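Local coordinates for putative glycosyltransferase (Mannosyltransferase) involved in glycosylating the PBCV-1 major capsid protein (Paramecium bursaria Chlorella virus 1, PDB 2P6W) that probably transfers a sugar from a nucleotide-sugar donor, with manganese bound in this N-terminal GT-A-type domain, to glycans of the viral major capsid protein, at residues 56-59 with 60-63; 149-152 with 153-157; 18-21 with 22-26; 26-29 with 30-33. All coordinates share one frame; numbering follows the deposited sequence.

Interaction 1 of 4, residues 56-59 with 60-63; sequences HFRR and SWII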
loop_
_atom_site.group_PDB
_atom_site.type_symbol
_atom_site.label_atom_id
_atom_site.label_comp_id
_atom_site.label_asym_id
_atom_site.label_seq_id
_atom_site.Cartn_x
_atom_site.Cartn_y
_atom_site.Cartn_z
ATOM N N HIS A 56 -5.044 -6.493 9.133
ATOM C CA HIS A 56 -4.101 -5.441 8.770
ATOM C C HIS A 56 -2.750 -6.042 8.347
ATOM O O HIS A 56 -2.139 -5.597 7.364
ATOM C CB HIS A 56 -3.913 -4.465 9.919
ATOM C CG HIS A 56 -3.166 -3.240 9.520
ATOM N ND1 HIS A 56 -1.786 -3.196 9.459
ATOM C CD2 HIS A 56 -3.605 -2.026 9.107
ATOM C CE1 HIS A 56 -1.407 -1.994 9.062
ATOM N NE2 HIS A 56 -2.490 -1.265 8.834
ATOM N N PHE A 57 -2.300 -7.061 9.077
ATOM C CA PHE A 57 -1.003 -7.681 8.798
ATOM C C PHE A 57 -0.987 -8.467 7.498
ATOM O O PHE A 57 0.084 -8.779 6.985
ATOM C CB PHE A 57 -0.595 -8.617 9.926
ATOM C CG PHE A 57 0.164 -7.944 11.039
ATOM C CD1 PHE A 57 1.557 -7.814 10.955
ATOM C CD2 PHE A 57 -0.497 -7.479 12.180
ATOM C CE1 PHE A 57 2.278 -7.210 11.980
ATOM C CE2 PHE A 57 0.226 -6.866 13.223
ATOM C CZ PHE A 57 1.623 -6.748 13.112
ATOM N N ARG A 58 -2.170 -8.798 6.978
ATOM C CA ARG A 58 -2.244 -9.690 5.815
ATOM C C ARG A 58 -1.427 -9.221 4.602
ATOM O O ARG A 58 -0.943 -10.056 3.832
ATOM C CB ARG A 58 -3.691 -9.993 5.407
ATOM C CG ARG A 58 -3.782 -11.259 4.561
ATOM C CD ARG A 58 -5.190 -11.780 4.434
ATOM N NE ARG A 58 -5.184 -13.189 4.021
ATOM C CZ ARG A 58 -5.782 -13.664 2.930
ATOM N NH1 ARG A 58 -6.471 -12.863 2.139
ATOM N NH2 ARG A 58 -5.709 -14.958 2.654
ATOM N N ARG A 59 -1.250 -7.908 4.434
ATOM C CA ARG A 59 -0.414 -7.377 3.346
ATOM C C ARG A 59 1.006 -7.991 3.326
ATOM O O ARG A 59 1.595 -8.177 2.258
ATOM C CB ARG A 59 -0.330 -5.864 3.441
ATOM C CG ARG A 59 0.354 -5.375 4.681
ATOM C CD ARG A 59 0.066 -3.880 4.885
ATOM N NE ARG A 59 -1.300 -3.725 5.367
ATOM C CZ ARG A 59 -1.973 -2.582 5.368
ATOM N NH1 ARG A 59 -1.406 -1.480 4.899
ATOM N NH2 ARG A 59 -3.223 -2.550 5.826
ATOM N N SER A 60 1.545 -8.306 4.505
ATOM C CA SER A 60 2.899 -8.861 4.603
ATOM C C SER A 60 2.936 -10.362 4.300
ATOM O O SER A 60 4.016 -10.961 4.159
ATOM C CB SER A 60 3.505 -8.564 5.978
ATOM O OG SER A 60 3.624 -7.168 6.167
ATOM N N TRP A 61 1.750 -10.971 4.229
ATOM C CA TRP A 61 1.604 -12.334 3.731
ATOM C C TRP A 61 1.370 -12.308 2.215
ATOM O O TRP A 61 1.971 -13.100 1.472
ATOM C CB TRP A 61 0.456 -13.036 4.462
ATOM C CG TRP A 61 0.204 -14.460 4.037
ATOM C CD1 TRP A 61 0.817 -15.575 4.513
ATOM C CD2 TRP A 61 -0.750 -14.901 3.066
ATOM N NE1 TRP A 61 0.313 -16.697 3.887
ATOM C CE2 TRP A 61 -0.641 -16.305 2.986
ATOM C CE3 TRP A 61 -1.656 -14.241 2.215
ATOM C CZ2 TRP A 61 -1.429 -17.070 2.120
ATOM C CZ3 TRP A 61 -2.448 -15.007 1.365
ATOM C CH2 TRP A 61 -2.318 -16.408 1.318
ATOM N N ILE A 62 0.511 -11.391 1.763
ATOM C CA ILE A 62 0.195 -11.250 0.322
ATOM C C ILE A 62 1.438 -10.914 -0.515
ATOM O O ILE A 62 1.565 -11.353 -1.668
ATOM C CB ILE A 62 -0.947 -10.232 0.070
ATOM C CG1 ILE A 62 -2.225 -10.679 0.780
ATOM C CG2 ILE A 62 -1.210 -9.995 -1.455
ATOM C CD1 ILE A 62 -3.260 -9.580 0.849
ATOM N N ILE A 63 2.380 -10.154 0.047
ATOM C CA ILE A 63 3.614 -9.885 -0.688
ATOM C C ILE A 63 4.365 -11.162 -1.139
ATOM O O ILE A 63 4.923 -11.178 -2.242
ATOM C CB ILE A 63 4.519 -8.863 0.051
ATOM C CG1 ILE A 63 5.522 -8.244 -0.929
ATOM C CG2 ILE A 63 5.156 -9.487 1.299
ATOM C CD1 ILE A 63 6.322 -7.108 -0.334
#
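Arg58 and Trp61 both carry CG opposite their own backbone N (chi1 -160° and -180°), which sends the two side chains out side by side and pointing the same way. They meet at a helical turn of the GT-A-type domain, where helix 52-57 passes into helix 59-69. The guanidinium and indole planes are only 13° apart, and Trp61 CZ3 lies over one face of the guanidinium, 3.5 Å from Arg58 NH2. Farther back, Arg58 CG rests against Ile62 CD1, the two chains crossing at about a right angle. The polar end of Arg58 is anchored elsewhere, NH2 bonding to Ser45 OG, and the indole meets Trp139.

The backbone bonds mix three- and four-residue spacings. Phe57 O takes Ser60 N at 2.9 Å, three residues on, whereas Arg58 O is gripped twice: by Ile62 N at 2.9 Å, nearly along the C=O axis, and by Trp61 N, well above the carbonyl plane and in the less straight bond of the two.

Arg59, a UDP-glucose-binding residue, makes a separate set of contacts. Its chain bends at chi3, bringing NE to His56 O at 2.9 Å and laying the guanidinium against the imidazole. NH1 forms a salt bridge to Asp80, a manganese ligand, so the group is fixed at two separate nitrogens. Ser60 OG is satisfied by Glu135 on helix 132-140. On the flat side of Arg59, His56 CE1 stands 3.7 Å above the guanidinium plane, over its centre, while NH2 lies above the imidazole toward its rim.

Interaction 2 of 4, residues 149-152 with 153-157; sequences TFPY and EQKTV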
loop_
_atom_site.group_PDB
_atom_site.type_symbol
_atom_site.label_atom_id
_atom_site.label_comp_id
_atom_site.label_asym_id
_atom_site.label_seq_id
_atom_site.Cartn_x
_atom_site.Cartn_y
_atom_site.Cartn_z
ATOM N N THR A 149 -0.982 -4.858 18.432
ATOM C CA THR A 149 -1.824 -3.733 18.824
ATOM C C THR A 149 -1.813 -2.663 17.736
ATOM O O THR A 149 -0.838 -2.522 16.976
ATOM C CB THR A 149 -1.434 -3.118 20.199
ATOM O OG1 THR A 149 -0.160 -2.451 20.116
ATOM C CG2 THR A 149 -1.389 -4.193 21.284
ATOM N N PHE A 150 -2.907 -1.913 17.652
ATOM C CA PHE A 150 -3.036 -0.846 16.662
ATOM C C PHE A 150 -1.853 0.130 16.713
ATOM O O PHE A 150 -1.413 0.510 17.817
ATOM C CB PHE A 150 -4.345 -0.101 16.951
ATOM C CG PHE A 150 -4.643 1.011 16.002
ATOM C CD1 PHE A 150 -5.378 0.773 14.845
ATOM C CD2 PHE A 150 -4.211 2.307 16.272
ATOM C CE1 PHE A 150 -5.668 1.811 13.963
ATOM C CE2 PHE A 150 -4.503 3.350 15.396
ATOM C CZ PHE A 150 -5.222 3.102 14.240
ATOM N N PRO A 151 -1.374 0.607 15.540
ATOM C CA PRO A 151 -1.784 0.301 14.152
ATOM C C PRO A 151 -1.140 -0.910 13.445
ATOM O O PRO A 151 -1.034 -0.909 12.221
ATOM C CB PRO A 151 -1.421 1.596 13.397
ATOM C CG PRO A 151 -0.229 2.103 14.113
ATOM C CD PRO A 151 -0.403 1.724 15.580
ATOM N N TYR A 152 -0.719 -1.927 14.197
ATOM C CA TYR A 152 -0.452 -3.259 13.609
ATOM C C TYR A 152 0.777 -3.265 12.692
ATOM O O TYR A 152 1.866 -2.947 13.162
ATOM C CB TYR A 152 -1.704 -3.803 12.900
ATOM C CG TYR A 152 -2.949 -3.684 13.736
ATOM C CD1 TYR A 152 -3.020 -4.260 14.987
ATOM C CD2 TYR A 152 -4.066 -2.985 13.258
ATOM C CE1 TYR A 152 -4.172 -4.163 15.757
ATOM C CE2 TYR A 152 -5.224 -2.879 14.023
ATOM C CZ TYR A 152 -5.266 -3.474 15.265
ATOM O OH TYR A 152 -6.406 -3.366 16.038
ATOM N N GLU A 153 0.643 -3.663 11.427
ATOM C CA GLU A 153 1.814 -3.717 10.530
ATOM C C GLU A 153 2.455 -2.343 10.403
ATOM O O GLU A 153 3.661 -2.214 10.185
ATOM C CB GLU A 153 1.427 -4.267 9.142
ATOM C CG GLU A 153 2.467 -4.055 8.028
ATOM C CD GLU A 153 2.306 -2.720 7.301
ATOM O OE1 GLU A 153 1.401 -1.931 7.673
ATOM O OE2 GLU A 153 3.073 -2.462 6.339
ATOM N N GLN A 154 1.643 -1.300 10.532
ATOM C CA GLN A 154 2.151 0.059 10.382
ATOM C C GLN A 154 3.127 0.401 11.509
ATOM O O GLN A 154 4.183 0.999 11.288
ATOM C CB GLN A 154 0.962 1.013 10.386
ATOM C CG GLN A 154 1.308 2.455 10.180
ATOM C CD GLN A 154 0.058 3.268 9.926
ATOM O OE1 GLN A 154 -0.476 3.269 8.819
ATOM N NE2 GLN A 154 -0.413 3.974 10.949
ATOM N N LYS A 155 2.756 0.020 12.736
ATOM C CA LYS A 155 3.626 0.182 13.887
ATOM C C LYS A 155 4.845 -0.742 13.794
ATOM O O LYS A 155 5.956 -0.375 14.186
ATOM C CB LYS A 155 2.837 -0.099 15.176
ATOM C CG LYS A 155 3.733 -0.176 16.412
ATOM C CD LYS A 155 3.005 0.170 17.720
ATOM C CE LYS A 155 1.778 -0.694 17.963
ATOM N NZ LYS A 155 1.160 -0.250 19.268
ATOM N N THR A 156 4.640 -1.940 13.244
ATOM C CA THR A 156 5.734 -2.907 13.160
ATOM C C THR A 156 6.800 -2.417 12.186
ATOM O O THR A 156 8.003 -2.498 12.461
ATOM C CB THR A 156 5.215 -4.283 12.749
ATOM O OG1 THR A 156 4.161 -4.648 13.658
ATOM C CG2 THR A 156 6.358 -5.317 12.780
ATOM N N VAL A 157 6.368 -1.919 11.037
ATOM C CA VAL A 157 7.317 -1.333 10.106
ATOM C C VAL A 157 8.077 -0.172 10.756
ATOM O O VAL A 157 9.308 -0.131 10.728
ATOM C CB VAL A 157 6.607 -0.892 8.792
ATOM C CG1 VAL A 157 7.534 -0.010 7.940
ATOM C CG2 VAL A 157 6.201 -2.107 7.996
#
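Lys155 reaches back from the first turn of helix 153-164 to the loop before it, and its ammonium group is held by two acceptors there. NZ donates to Thr149 OG1 at 2.7 Å and to Phe150 O at 3.1 Å, the latter from above the carbonyl plane. A bend at chi3 (56°) carries the otherwise extended chain over to them, its CB packing 3.7 Å from Pro151 CD. Thr149 OG1 is also bonded to Pro146 O, which suits a hydroxyl that accepts from the lysine.

Tyr152 is the N-cap residue, and its carbonyl is likewise doubly used. Thr156 N approaches in the carbonyl plane at 3.0 Å, and Thr156 OG1 donates from above that plane at 2.9 Å. Just before it in the chain, Pro151 O accepts from Gln154 N at 3.2 Å, this donor too lying above the carbonyl plane. The peptide bond before Pro151 is cis, and the proline ring crosses the Gln154 side chain at about a right angle, with Pro151 CB 3.6 Å from NE2. Gln154 OE1 accepts from Thr122 N.

Glu153 has both carboxylate oxygens engaged: OE1 with Thr122 OG1, and OE2 in a salt bridge to Lys125. Tyr152 lies with one ring face over Phe150 CA, and its OH bonds to Glu52. This helix start therefore packs against helix 52-57, where Tyr152 touches His53 and Phe57, while Glu153 ties it to strand 124-128 through Lys125.

Interaction 3 of 4, residues 18-21 with 22-26; sequences ETIY and ARKTK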
loop_
_atom_site.group_PDB
_atom_site.type_symbol
_atom_site.label_atom_id
_atom_site.label_comp_id
_atom_site.label_asym_id
_atom_site.label_seq_id
_atom_site.Cartn_x
_atom_site.Cartn_y
_atom_site.Cartn_z
ATOM N N GLU A 18 -18.362 -8.764 -3.201
ATOM C CA GLU A 18 -19.580 -7.936 -3.175
ATOM C C GLU A 18 -19.310 -6.470 -2.811
ATOM O O GLU A 18 -20.193 -5.612 -2.959
ATOM C CB GLU A 18 -20.631 -8.525 -2.213
ATOM C CG GLU A 18 -21.409 -9.716 -2.784
ATOM C CD GLU A 18 -20.585 -10.993 -2.888
ATOM O OE1 GLU A 18 -19.681 -11.189 -2.051
ATOM O OE2 GLU A 18 -20.864 -11.816 -3.796
ATOM N N THR A 19 -18.101 -6.191 -2.321
ATOM C CA THR A 19 -17.776 -4.850 -1.889
ATOM C C THR A 19 -17.445 -4.040 -3.125
ATOM O O THR A 19 -16.397 -4.232 -3.737
ATOM C CB THR A 19 -16.632 -4.859 -0.871
ATOM O OG1 THR A 19 -17.055 -5.625 0.271
ATOM C CG2 THR A 19 -16.325 -3.454 -0.434
ATOM N N ILE A 20 -18.379 -3.166 -3.506
ATOM C CA ILE A 20 -18.296 -2.456 -4.779
ATOM C C ILE A 20 -17.088 -1.531 -4.894
ATOM O O ILE A 20 -16.378 -1.578 -5.898
ATOM C CB ILE A 20 -19.623 -1.736 -5.110
ATOM C CG1 ILE A 20 -20.730 -2.769 -5.304
ATOM C CG2 ILE A 20 -19.497 -0.852 -6.362
ATOM C CD1 ILE A 20 -20.398 -3.897 -6.316
ATOM N N TYR A 21 -16.815 -0.724 -3.868
ATOM C CA TYR A 21 -15.686 0.209 -4.007
ATOM C C TYR A 21 -14.381 -0.521 -4.298
ATOM O O TYR A 21 -13.553 -0.027 -5.063
ATOM C CB TYR A 21 -15.523 1.120 -2.799
ATOM C CG TYR A 21 -14.870 0.498 -1.595
ATOM C CD1 TYR A 21 -13.464 0.377 -1.501
ATOM C CD2 TYR A 21 -15.642 0.063 -0.521
ATOM C CE1 TYR A 21 -12.854 -0.203 -0.386
ATOM C CE2 TYR A 21 -15.047 -0.496 0.604
ATOM C CZ TYR A 21 -13.655 -0.621 0.673
ATOM O OH TYR A 21 -13.091 -1.170 1.810
ATOM N N ALA A 22 -14.215 -1.706 -3.711
ATOM C CA ALA A 22 -12.970 -2.452 -3.885
ATOM C C ALA A 22 -12.898 -3.094 -5.265
ATOM O O ALA A 22 -11.813 -3.261 -5.810
ATOM C CB ALA A 22 -12.821 -3.492 -2.786
ATOM N N ARG A 23 -14.051 -3.447 -5.839
ATOM C CA ARG A 23 -14.066 -3.884 -7.242
ATOM C C ARG A 23 -13.540 -2.744 -8.103
ATOM O O ARG A 23 -12.732 -2.963 -9.007
ATOM C CB ARG A 23 -15.478 -4.300 -7.691
ATOM C CG ARG A 23 -15.494 -5.011 -9.046
ATOM C CD ARG A 23 -16.869 -5.593 -9.411
ATOM N NE ARG A 23 -17.989 -4.660 -9.254
ATOM C CZ ARG A 23 -18.254 -3.640 -10.072
ATOM N NH1 ARG A 23 -17.470 -3.384 -11.117
ATOM N NH2 ARG A 23 -19.304 -2.862 -9.836
ATOM N N LYS A 24 -13.999 -1.530 -7.814
ATOM C CA LYS A 24 -13.658 -0.375 -8.641
ATOM C C LYS A 24 -12.197 0.026 -8.499
ATOM O O LYS A 24 -11.524 0.298 -9.499
ATOM C CB LYS A 24 -14.594 0.795 -8.343
ATOM C CG LYS A 24 -16.018 0.527 -8.811
ATOM C CD LYS A 24 -16.887 1.715 -8.529
ATOM C CE LYS A 24 -18.221 1.620 -9.234
ATOM N NZ LYS A 24 -18.857 2.945 -9.121
ATOM N N THR A 25 -11.686 0.074 -7.272
ATOM C CA THR A 25 -10.272 0.387 -7.096
ATOM C C THR A 25 -9.399 -0.681 -7.759
ATOM O O THR A 25 -8.424 -0.343 -8.422
ATOM C CB THR A 25 -9.880 0.533 -5.624
ATOM O OG1 THR A 25 -10.104 -0.710 -4.961
ATOM C CG2 THR A 25 -10.705 1.628 -4.952
ATOM N N LYS A 26 -9.752 -1.958 -7.583
ATOM C CA LYS A 26 -9.035 -3.030 -8.275
ATOM C C LYS A 26 -8.964 -2.759 -9.791
ATOM O O LYS A 26 -7.893 -2.847 -10.396
ATOM C CB LYS A 26 -9.717 -4.373 -8.035
ATOM C CG LYS A 26 -9.000 -5.522 -8.734
ATOM C CD LYS A 26 -9.904 -6.722 -8.903
ATOM C CE LYS A 26 -9.180 -7.849 -9.633
ATOM N NZ LYS A 26 -10.030 -9.080 -9.809
#
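Ile20 and Arg23 lie side by side along the first turn of helix 20-36, pointing the same way. Ile20 CD1 sits at the edge of the guanidinium, near its plane, 3.8 Å from Arg23 NH2. The arginine chain bends at chi3 (49°), which sets the guanidinium with its edge toward that methyl, and NH1 is then held by a salt bridge to Glu27 one turn on. Lys24 adds a looser contact, its CE 4.0 Å from Ile20 CG2.

Tyr21, the next residue, is buried. With chi1 at 78° its CG stands between the backbone N and the carbonyl carbon, and the ring folds over the following peptide: Ala22 N is 3.1 Å from Tyr21 CG, and Ala22 CB lies over one face, 4.1 Å from CE1.

Behind these side chains the backbone sets the spacing. Thr19, at the N-cap position, offers its carbonyl to Arg23 N at 3.2 Å and more weakly to Ala22 N. Tyr21 O receives Thr25 N at 2.9 Å, with an N-H...O angle of 166°.

In the next shell, Asp205 OD1 accepts from Tyr21 N, Tyr21 OH makes a weak bond to Arg204, and Thr25 OG1 bonds to Ser81 O. The tyrosine also touches Asp82, a manganese ligand. Here the helix of a beta-alpha-beta unit begins beside the metal-binding DxD motif, characteristic of the nucleotide-sugar site of GT-A glycosyltransferases.

Interaction 4 of 4, residues 26-29 with 30-33; sequences KELV and EEYC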
loop_
_atom_site.group_PDB
_atom_site.type_symbol
_atom_site.label_atom_id
_atom_site.label_comp_id
_atom_site.label_asym_id
_atom_site.label_seq_id
_atom_site.Cartn_x
_atom_site.Cartn_y
_atom_site.Cartn_z
ATOM N N LYS A 26 -9.752 -1.958 -7.583
ATOM C CA LYS A 26 -9.035 -3.030 -8.275
ATOM C C LYS A 26 -8.964 -2.759 -9.791
ATOM O O LYS A 26 -7.893 -2.847 -10.396
ATOM C CB LYS A 26 -9.717 -4.373 -8.035
ATOM C CG LYS A 26 -9.000 -5.522 -8.734
ATOM C CD LYS A 26 -9.904 -6.722 -8.903
ATOM C CE LYS A 26 -9.180 -7.849 -9.633
ATOM N NZ LYS A 26 -10.030 -9.080 -9.809
ATOM N N GLU A 27 -10.116 -2.454 -10.391
ATOM C CA GLU A 27 -10.174 -2.167 -11.832
ATOM C C GLU A 27 -9.221 -1.060 -12.247
ATOM O O GLU A 27 -8.509 -1.182 -13.252
ATOM C CB GLU A 27 -11.601 -1.809 -12.251
ATOM C CG GLU A 27 -12.479 -3.056 -12.362
ATOM C CD GLU A 27 -13.962 -2.747 -12.454
ATOM O OE1 GLU A 27 -14.328 -1.550 -12.542
ATOM O OE2 GLU A 27 -14.760 -3.716 -12.428
ATOM N N LEU A 28 -9.204 0.025 -11.474
ATOM C CA LEU A 28 -8.349 1.176 -11.797
ATOM C C LEU A 28 -6.859 0.852 -11.628
ATOM O O LEU A 28 -6.026 1.246 -12.444
ATOM C CB LEU A 28 -8.748 2.393 -10.953
ATOM C CG LEU A 28 -10.163 2.911 -11.197
ATOM C CD1 LEU A 28 -10.373 4.173 -10.349
ATOM C CD2 LEU A 28 -10.348 3.208 -12.674
ATOM N N VAL A 29 -6.521 0.110 -10.585
ATOM C CA VAL A 29 -5.129 -0.322 -10.411
ATOM C C VAL A 29 -4.694 -1.278 -11.525
ATOM O O VAL A 29 -3.600 -1.119 -12.097
ATOM C CB VAL A 29 -4.865 -0.875 -9.002
ATOM C CG1 VAL A 29 -3.394 -1.310 -8.837
ATOM C CG2 VAL A 29 -5.193 0.180 -7.951
ATOM N N GLU A 30 -5.545 -2.248 -11.858
ATOM C CA GLU A 30 -5.219 -3.191 -12.928
ATOM C C GLU A 30 -4.990 -2.428 -14.250
ATOM O O GLU A 30 -4.021 -2.689 -14.995
ATOM C CB GLU A 30 -6.323 -4.247 -13.074
ATOM C CG GLU A 30 -5.930 -5.392 -14.015
ATOM C CD GLU A 30 -6.653 -6.713 -13.747
ATOM O OE1 GLU A 30 -7.688 -6.730 -13.039
ATOM O OE2 GLU A 30 -6.164 -7.754 -14.260
ATOM N N GLU A 31 -5.868 -1.461 -14.520
ATOM C CA GLU A 31 -5.752 -0.682 -15.744
ATOM C C GLU A 31 -4.425 0.050 -15.728
ATOM O O GLU A 31 -3.684 0.063 -16.714
ATOM C CB GLU A 31 -6.873 0.355 -15.859
ATOM C CG GLU A 31 -6.730 1.193 -17.125
ATOM C CD GLU A 31 -7.542 2.471 -17.106
ATOM O OE1 GLU A 31 -8.117 2.826 -16.043
ATOM O OE2 GLU A 31 -7.588 3.132 -18.173
ATOM N N TYR A 32 -4.136 0.676 -14.588
ATOM C CA TYR A 32 -2.896 1.432 -14.466
ATOM C C TYR A 32 -1.668 0.547 -14.743
ATOM O O TYR A 32 -0.741 0.942 -15.465
ATOM C CB TYR A 32 -2.830 2.072 -13.078
ATOM C CG TYR A 32 -1.591 2.919 -12.877
ATOM C CD1 TYR A 32 -1.456 4.158 -13.515
ATOM C CD2 TYR A 32 -0.556 2.477 -12.041
ATOM C CE1 TYR A 32 -0.303 4.938 -13.339
ATOM C CE2 TYR A 32 0.591 3.233 -11.866
ATOM C CZ TYR A 32 0.719 4.464 -12.518
ATOM O OH TYR A 32 1.865 5.212 -12.345
ATOM N N CYS A 33 -1.658 -0.660 -14.185
ATOM C CA CYS A 33 -0.563 -1.589 -14.438
ATOM C C CYS A 33 -0.411 -1.919 -15.927
ATOM O O CYS A 33 0.704 -1.963 -16.446
ATOM C CB CYS A 33 -0.749 -2.860 -13.631
ATOM S SG CYS A 33 -0.490 -2.579 -11.861
HETATM O O HOH W 1 -6.269 3.570 -13.991
#
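Lys26 O takes Glu30 N at 2.8 Å with an N-H...O angle of 168°, the first of four main-chain bonds joining 26-29 to 30-33, two successive turns of one alpha helix. Cys33 N meets Val29 O at 2.9 Å, and between them Glu31 N and Tyr32 N bond to Glu27 O and Leu28 O. All four follow the i to i+4 pattern, so the helix is regular here.

Water adds one polar bridge: a single molecule donates to Leu28 O at 2.8 Å and to Glu31 OE1 at 2.9 Å. Leu28 O thus accepts from both this water and Tyr32 N. The other carboxylate oxygen, Glu31 OE2, forms a salt bridge to Lys90.

Among the charged chains, Lys26 and Glu30 each place CG opposite the backbone N (chi1 -180° and -170°), which lays the two extended chains alongside each other. NZ nevertheless stays 4.6 Å from Glu30 OE1, which suggests a favourable electrostatic influence without direct contact of the charged atoms. Glu27 is paired instead with Arg23.

Apolar contact is slight across the turn itself, with Val29 CG1 4.4 Å from Cys33 SG. Both side chains pack on the six-stranded sheet, against Ile10 of strand 8-13 and Phe40 of strand 39-43. Tyr32 also touches Ile10, bonds through OH to Lys92 O, and reaches Val85 of strand 83-85 in the smaller three-stranded sheet.

Overall arrangement
Along the chain, interactions 3 and 4 come first, then 1, then 2. Interactions 3 and 4 are consecutive parts of helix 20-36, share Lys26 and have centres 11 Å apart. This helix connects parallel strands 8-13 and 39-43 of the six-stranded sheet. Interactions 1 and 2, centres 12 Å apart, touch directly: His56 packs on Glu153 and Pro151, and Phe57 on Thr156, joining the junction of helices 52-57 and 59-69 to the start of helix 153-164. Interactions 2 and 4 lie on opposite sides of the chain's centre, about 27 Å between centres. Arg59 and Tyr21 approach the manganese site from separate helices, consistent with a shared nucleotide-sugar pocket.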